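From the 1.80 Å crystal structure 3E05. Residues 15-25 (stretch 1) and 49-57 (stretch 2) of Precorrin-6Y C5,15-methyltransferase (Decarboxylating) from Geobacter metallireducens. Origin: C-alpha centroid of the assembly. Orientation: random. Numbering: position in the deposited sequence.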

# COMPACT_ATOMS: atom_id res chain seq x y z
N GLU D 15 14.07 19.38 -7.81
CA GLU D 15 15.33 19.91 -8.33
C GLU D 15 15.49 19.60 -9.81
O GLU D 15 16.44 20.07 -10.43
CB GLU D 15 16.53 19.33 -7.56
CG GLU D 15 16.63 19.77 -6.11
CD GLU D 15 17.20 21.17 -5.94
OE1 GLU D 15 17.77 21.73 -6.90
OE2 GLU D 15 17.07 21.71 -4.83
N PHE D 16 14.58 18.80 -10.36
CA PHE D 16 14.63 18.45 -11.77
C PHE D 16 13.65 19.32 -12.55
O PHE D 16 12.54 19.58 -12.09
CB PHE D 16 14.26 16.97 -12.01
CG PHE D 16 15.25 15.99 -11.43
CD1 PHE D 16 16.32 15.54 -12.19
CD2 PHE D 16 15.09 15.51 -10.14
CE1 PHE D 16 17.24 14.62 -11.66
CE2 PHE D 16 15.99 14.58 -9.61
CZ PHE D 16 17.08 14.15 -10.37
N ALA D 17 14.07 19.73 -13.75
CA ALA D 17 13.18 20.33 -14.72
C ALA D 17 12.34 19.19 -15.28
O ALA D 17 12.88 18.22 -15.84
CB ALA D 17 13.97 21.01 -15.83
N THR D 18 11.03 19.29 -15.10
CA THR D 18 10.11 18.20 -15.43
C THR D 18 8.68 18.69 -15.68
O THR D 18 8.39 19.88 -15.49
CB THR D 18 10.12 17.08 -14.33
OG1 THR D 18 9.44 15.91 -14.81
CG2 THR D 18 9.51 17.55 -13.01
N ALA D 19 7.81 17.78 -16.11
CA ALA D 19 6.37 18.06 -16.21
C ALA D 19 5.64 17.29 -15.12
O ALA D 19 6.23 16.43 -14.46
CB ALA D 19 5.85 17.66 -17.59
N LYS D 20 4.36 17.60 -14.93
CA LYS D 20 3.50 16.85 -14.02
C LYS D 20 3.33 15.41 -14.52
O LYS D 20 3.12 15.18 -15.72
CB LYS D 20 2.15 17.55 -13.87
CG LYS D 20 1.13 16.82 -13.00
CD LYS D 20 -0.04 17.72 -12.61
CE LYS D 20 0.24 18.48 -11.32
NZ LYS D 20 0.31 17.58 -10.13
N LYS D 21 3.48 14.45 -13.60
CA LYS D 21 3.35 13.00 -13.87
C LYS D 21 4.49 12.36 -14.69
O LYS D 21 4.46 11.15 -14.95
CB LYS D 21 1.97 12.66 -14.48
CG LYS D 21 0.77 12.91 -13.56
CD LYS D 21 0.54 11.76 -12.59
CE LYS D 21 -0.75 11.93 -11.78
NZ LYS D 21 -1.98 11.61 -12.57
N LEU D 22 5.49 13.15 -15.10
CA LEU D 22 6.58 12.62 -15.92
C LEU D 22 7.72 11.98 -15.12
O LEU D 22 8.15 10.87 -15.43
CB LEU D 22 7.14 13.69 -16.88
CG LEU D 22 8.35 13.30 -17.74
CD1 LEU D 22 7.99 12.22 -18.75
CD2 LEU D 22 8.99 14.50 -18.44
N ILE D 23 8.21 12.67 -14.09
CA ILE D 23 9.40 12.21 -13.36
C ILE D 23 9.21 10.82 -12.71
O ILE D 23 8.10 10.45 -12.28
CB ILE D 23 9.87 13.28 -12.31
CG1 ILE D 23 11.37 13.17 -12.05
CG2 ILE D 23 9.07 13.21 -10.99
CD1 ILE D 23 11.87 14.16 -11.04
N THR D 24 10.30 10.05 -12.69
CA THR D 24 10.39 8.85 -11.84
C THR D 24 10.70 9.43 -10.47
O THR D 24 11.79 9.96 -10.24
CB THR D 24 11.53 7.92 -12.32
OG1 THR D 24 11.28 7.55 -13.68
CG2 THR D 24 11.60 6.66 -11.49
N LYS D 25 9.72 9.35 -9.57
CA LYS D 25 9.82 10.00 -8.26
C LYS D 25 10.92 9.34 -7.45
O LYS D 25 11.24 8.18 -7.68
CB LYS D 25 8.49 9.94 -7.53
CG LYS D 25 7.34 10.60 -8.31
CD LYS D 25 6.16 10.93 -7.42
CE LYS D 25 4.92 11.16 -8.25
NZ LYS D 25 5.04 12.45 -8.98
N ALA D 49 13.57 8.66 -21.66
CA ALA D 49 14.25 9.21 -20.47
C ALA D 49 13.45 10.22 -19.65
O ALA D 49 13.65 10.33 -18.44
CB ALA D 49 15.62 9.75 -20.83
N GLY D 50 12.54 10.94 -20.31
CA GLY D 50 11.67 11.90 -19.62
C GLY D 50 12.46 13.10 -19.18
O GLY D 50 12.80 13.95 -20.00
N SER D 51 12.76 13.17 -17.89
CA SER D 51 13.61 14.22 -17.33
C SER D 51 15.03 13.72 -17.07
O SER D 51 15.90 14.48 -16.60
CB SER D 51 12.99 14.77 -16.06
OG SER D 51 11.78 15.42 -16.40
N ALA D 52 15.25 12.45 -17.39
CA ALA D 52 16.53 11.76 -17.24
C ALA D 52 17.00 11.59 -15.81
O ALA D 52 18.19 11.36 -15.58
CB ALA D 52 17.65 12.38 -18.16
N SER D 53 16.07 11.62 -14.84
CA SER D 53 16.44 11.47 -13.43
C SER D 53 17.08 10.11 -13.12
O SER D 53 17.99 10.03 -12.29
CB SER D 53 15.25 11.75 -12.50
OG SER D 53 14.29 10.72 -12.58
N VAL D 54 16.60 9.06 -13.79
CA VAL D 54 17.18 7.72 -13.65
C VAL D 54 18.59 7.71 -14.21
O VAL D 54 19.52 7.29 -13.53
CB VAL D 54 16.32 6.64 -14.35
CG1 VAL D 54 16.94 5.23 -14.19
CG2 VAL D 54 14.87 6.67 -13.79
N SER D 55 18.75 8.22 -15.43
CA SER D 55 20.06 8.36 -16.08
C SER D 55 21.05 9.13 -15.22
O SER D 55 22.21 8.73 -15.11
CB SER D 55 19.91 9.09 -17.41
OG SER D 55 19.58 8.18 -18.43
N ILE D 56 20.57 10.20 -14.60
CA ILE D 56 21.44 11.10 -13.83
C ILE D 56 21.96 10.44 -12.55
O ILE D 56 23.15 10.47 -12.27
CB ILE D 56 20.76 12.45 -13.57
CG1 ILE D 56 20.76 13.28 -14.86
CG2 ILE D 56 21.42 13.22 -12.44
CD1 ILE D 56 19.86 14.49 -14.80
N GLU D 57 21.06 9.84 -11.77
CA GLU D 57 21.51 9.10 -10.58
C GLU D 57 22.30 7.81 -10.89
O GLU D 57 23.26 7.48 -10.19
CB GLU D 57 20.34 8.88 -9.59
CG GLU D 57 19.90 10.19 -8.92
CD GLU D 57 18.88 9.99 -7.84
OE1 GLU D 57 18.53 8.84 -7.53
OE2 GLU D 57 18.40 11.01 -7.30
O HOH W 1 12.27 8.27 -16.06

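A segment without regular secondary structure packs along a tight turn and the first turn of a helix, in a small contact of mixed character (434 Å² buried, both sides summed) in which Phe16 packs on Ser53 and Leu22 on Gly50, fastened by hydrogen bonding at the Ser51 hydroxyl. The two stretches belong to one chain, and their CA atoms come nearest at Thr18 and Ser51, 5.6 Å apart.

Ser51, buried and in the m rotamer, directs its CB toward stretch 1. Its OG lies 2.9 Å from Thr18 OG1, a hydrogen bond in which either hydroxyl could be the donor, and 3.1 Å from Ala17 O, which it can reach as a donor. A short hydroxyl side chain suits this site because its OG lies within hydrogen-bonding reach of both a backbone carbonyl and a second hydroxyl. Leu22 covers the same group with carbon, its CD2 standing 3.6 Å from Ser51 OG.

Gly50 lies in the type II' turn from Ala49 to Ala52, closed by the backbone hydrogen bond from Ala52 N to Ala49 O (2.9 Å). Its positive phi of 72° favours glycine, and so does the packing: Leu22 CD1 rests 3.8 Å from Gly50 CA, and an ideal CB would come within a tight 3.2 Å of that same methyl. Leu22 therefore fills the space over a bare backbone.

Phe16, buried and with chi1 in the m well, aims its ring at the start of the helix. Ser53 CB sits over one face, 3.8 Å from the ring centroid and 20° off the normal, a CH-pi contact. At the ring edge, Ile56 CD1 approaches Phe16 CE1 at 4.1 Å. Ser53 and Ile56 are three residues apart on the helix, so both reach the same ring. Ala52, the N-cap residue, turns its CB away and leaves this surface to its neighbours; its carbonyl O accepts from Ile56 N (2.8 Å) in the first helical turn.

Farther along stretch 1, Ile23 CG1 packs 3.8 Å from Ser53 OG. Thr24 points its CB toward stretch 2 and combines two kinds of contact: its OG1 lies 3.7 Å from Val54 CG2 and 2.7 Å from water 1, to which it is hydrogen-bonded. That water donates a weak 3.4 Å bond to Ala49 O, making a thin bridge back to the turn. Lys20 and Lys21, exposed and poorly ordered, take no part.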